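Local structure of protein bvu-3222 (Bacteroides vulgatus ATCC 8482, 3FYF) at residues Gly117-Asn122 with Ile136-Gly141. The protein is of unknown function but carries a DUF4251 domain and is probably exported to the periplasm. Residues are numbered along the deposited sequence; the frame is centred on the assembly and turned at random.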
loop_
_atom_site.group_PDB
_atom_site.type_symbol
_atom_site.label_atom_id
_atom_site.label_comp_id
_atom_site.label_asym_id
_atom_site.label_seq_id
_atom_site.Cartn_x
_atom_site.Cartn_y
_atom_site.Cartn_z
ATOM N N GLY B 117 -2.946 -7.924 -18.669
ATOM C CA GLY B 117 -3.517 -6.591 -18.749
ATOM C C GLY B 117 -3.020 -5.610 -17.706
ATOM O O GLY B 117 -3.664 -4.594 -17.478
ATOM N N ASN B 118 -1.881 -5.905 -17.071
ATOM C CA ASN B 118 -1.182 -4.916 -16.238
ATOM C C ASN B 118 -0.469 -3.934 -17.148
ATOM O O ASN B 118 0.216 -4.348 -18.083
ATOM C CB ASN B 118 -0.153 -5.568 -15.309
ATOM C CG ASN B 118 -0.733 -6.676 -14.470
ATOM O OD1 ASN B 118 -1.738 -6.493 -13.780
ATOM N ND2 ASN B 118 -0.086 -7.835 -14.501
ATOM N N VAL B 119 -0.619 -2.644 -16.873
ATOM C CA VAL B 119 -0.098 -1.596 -17.762
ATOM C C VAL B 119 1.122 -0.894 -17.167
ATOM O O VAL B 119 1.127 -0.515 -16.002
ATOM C CB VAL B 119 -1.190 -0.569 -18.113
ATOM C CG1 VAL B 119 -0.659 0.548 -19.034
ATOM C CG2 VAL B 119 -2.354 -1.275 -18.752
ATOM N N TYR B 120 2.148 -0.735 -17.991
ATOM C CA TYR B 120 3.390 -0.107 -17.588
ATOM C C TYR B 120 3.543 1.197 -18.361
ATOM O O TYR B 120 3.850 1.195 -19.552
ATOM C CB TYR B 120 4.564 -1.078 -17.804
ATOM C CG TYR B 120 4.420 -2.334 -16.958
ATOM C CD1 TYR B 120 5.045 -2.435 -15.717
ATOM C CD2 TYR B 120 3.625 -3.401 -17.380
ATOM C CE1 TYR B 120 4.898 -3.578 -14.927
ATOM C CE2 TYR B 120 3.465 -4.542 -16.592
ATOM C CZ TYR B 120 4.101 -4.622 -15.374
ATOM O OH TYR B 120 3.943 -5.754 -14.608
ATOM N N TYR B 121 3.292 2.302 -17.665
ATOM C CA TYR B 121 3.264 3.639 -18.252
ATOM C C TYR B 121 4.433 4.458 -17.708
ATOM O O TYR B 121 4.483 4.771 -16.507
ATOM C CB TYR B 121 1.931 4.308 -17.906
ATOM C CG TYR B 121 1.614 5.582 -18.658
ATOM C CD1 TYR B 121 2.009 6.823 -18.164
ATOM C CD2 TYR B 121 0.876 5.550 -19.842
ATOM C CE1 TYR B 121 1.700 7.997 -18.841
ATOM C CE2 TYR B 121 0.563 6.722 -20.527
ATOM C CZ TYR B 121 0.976 7.940 -20.018
ATOM O OH TYR B 121 0.677 9.107 -20.679
ATOM N N ASN B 122 5.376 4.793 -18.591
ATOM C CA ASN B 122 6.592 5.516 -18.212
ATOM C C ASN B 122 6.671 6.871 -18.918
ATOM O O ASN B 122 6.221 6.994 -20.057
ATOM C CB ASN B 122 7.846 4.694 -18.551
ATOM C CG ASN B 122 8.005 3.436 -17.690
ATOM O OD1 ASN B 122 8.872 2.608 -17.950
ATOM N ND2 ASN B 122 7.188 3.298 -16.666
ATOM N N ILE B 136 4.690 4.256 -13.734
ATOM C CA ILE B 136 3.391 3.831 -13.235
ATOM C C ILE B 136 3.150 2.373 -13.616
ATOM O O ILE B 136 3.352 1.979 -14.759
ATOM C CB ILE B 136 2.222 4.712 -13.788
ATOM C CG1 ILE B 136 2.392 6.179 -13.375
ATOM C CG2 ILE B 136 0.855 4.175 -13.323
ATOM C CD1 ILE B 136 1.438 7.164 -14.079
ATOM N N VAL B 137 2.734 1.574 -12.641
ATOM C CA VAL B 137 2.254 0.230 -12.911
ATOM C C VAL B 137 0.787 0.220 -12.505
ATOM O O VAL B 137 0.473 0.487 -11.346
ATOM C CB VAL B 137 3.033 -0.831 -12.101
ATOM C CG1 VAL B 137 2.497 -2.220 -12.405
ATOM C CG2 VAL B 137 4.561 -0.748 -12.402
ATOM N N LEU B 138 -0.097 -0.064 -13.461
ATOM C CA LEU B 138 -1.536 -0.207 -13.206
ATOM C C LEU B 138 -1.917 -1.688 -13.157
ATOM O O LEU B 138 -1.644 -2.432 -14.095
ATOM C CB LEU B 138 -2.346 0.522 -14.290
ATOM C CG LEU B 138 -3.853 0.288 -14.480
ATOM C CD1 LEU B 138 -4.664 0.859 -13.328
ATOM C CD2 LEU B 138 -4.307 0.914 -15.785
ATOM N N THR B 139 -2.543 -2.106 -12.059
ATOM C CA THR B 139 -2.982 -3.489 -11.889
ATOM C C THR B 139 -4.180 -3.789 -12.804
ATOM O O THR B 139 -5.180 -3.080 -12.769
ATOM C CB THR B 139 -3.337 -3.779 -10.408
ATOM O OG1 THR B 139 -2.247 -3.396 -9.563
ATOM C CG2 THR B 139 -3.640 -5.250 -10.192
ATOM N N GLY B 140 -4.060 -4.839 -13.617
ATOM C CA GLY B 140 -5.101 -5.233 -14.566
ATOM C C GLY B 140 -6.427 -5.603 -13.927
ATOM O O GLY B 140 -6.462 -6.290 -12.903
ATOM N N GLY B 141 -7.517 -5.119 -14.523
ATOM C CA GLY B 141 -8.866 -5.323 -13.989
ATOM C C GLY B 141 -9.214 -4.439 -12.804
ATOM O O GLY B 141 -10.231 -4.662 -12.158
HETATM O O HOH W 1 6.031 1.295 -15.383
#
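Val119 and Leu138 form a hydrogen-bonded antiparallel pair, Val119 N giving to Leu138 O and Leu138 N to Val119 O (2.9 Å). Tyr121 and Ile136 repeat the pattern, with Ile136 N 2.8 Å from Tyr121 O. The side chains of both pairs run side by side on one face of the sheet, Val119 CB 4.1 Å from Leu138 CB, and there the packing is dense: Leu43 of helix 27-44 covers Val119, Tyr121 and Leu138, while Phe48 meets the Tyr121 ring edge-to-face. Tyr121 has CG anti to the backbone N (chi1 -168°); its CD1 lies 4.1 Å from Ile136 CD1, and the end of the side chain leads away from 136-141.

On the other face Val137 CG1 and CG2 both lie against CD1 and CE1 of Tyr120, CG1 3.7 Å from CE1, and Asn59 and Gly60 of the second subunit pack on Tyr120 and Val137. The looser, wetter side is at partly exposed Tyr120 and Asn122, where a water accepts from Asn122 ND2 and donates to Ile136 O; the same ND2 stands above the carbonyl plane of Tyr121 O, at 3.1 Å.

Where the backbone pairing stops, a side chain takes over: Asn118 OD1 receives Gly140 N at 2.9 Å in a nearly straight bond (170°), while its ND2 is held by Asp114 and by Asn91 of the second subunit. An alanine here would probably leave Gly140 N without its acceptor, and Asp114 and that Asn91 without the ND2 donor. Gly140 CA lies 3.3 Å from Gly117 O, leaving little room for a side chain. Together these features describe an antiparallel beta hairpin, 119-126 with 132-138, within a curled antiparallel sheet whose face bearing Val119, Tyr121 and Leu138 packs on helix 27-44.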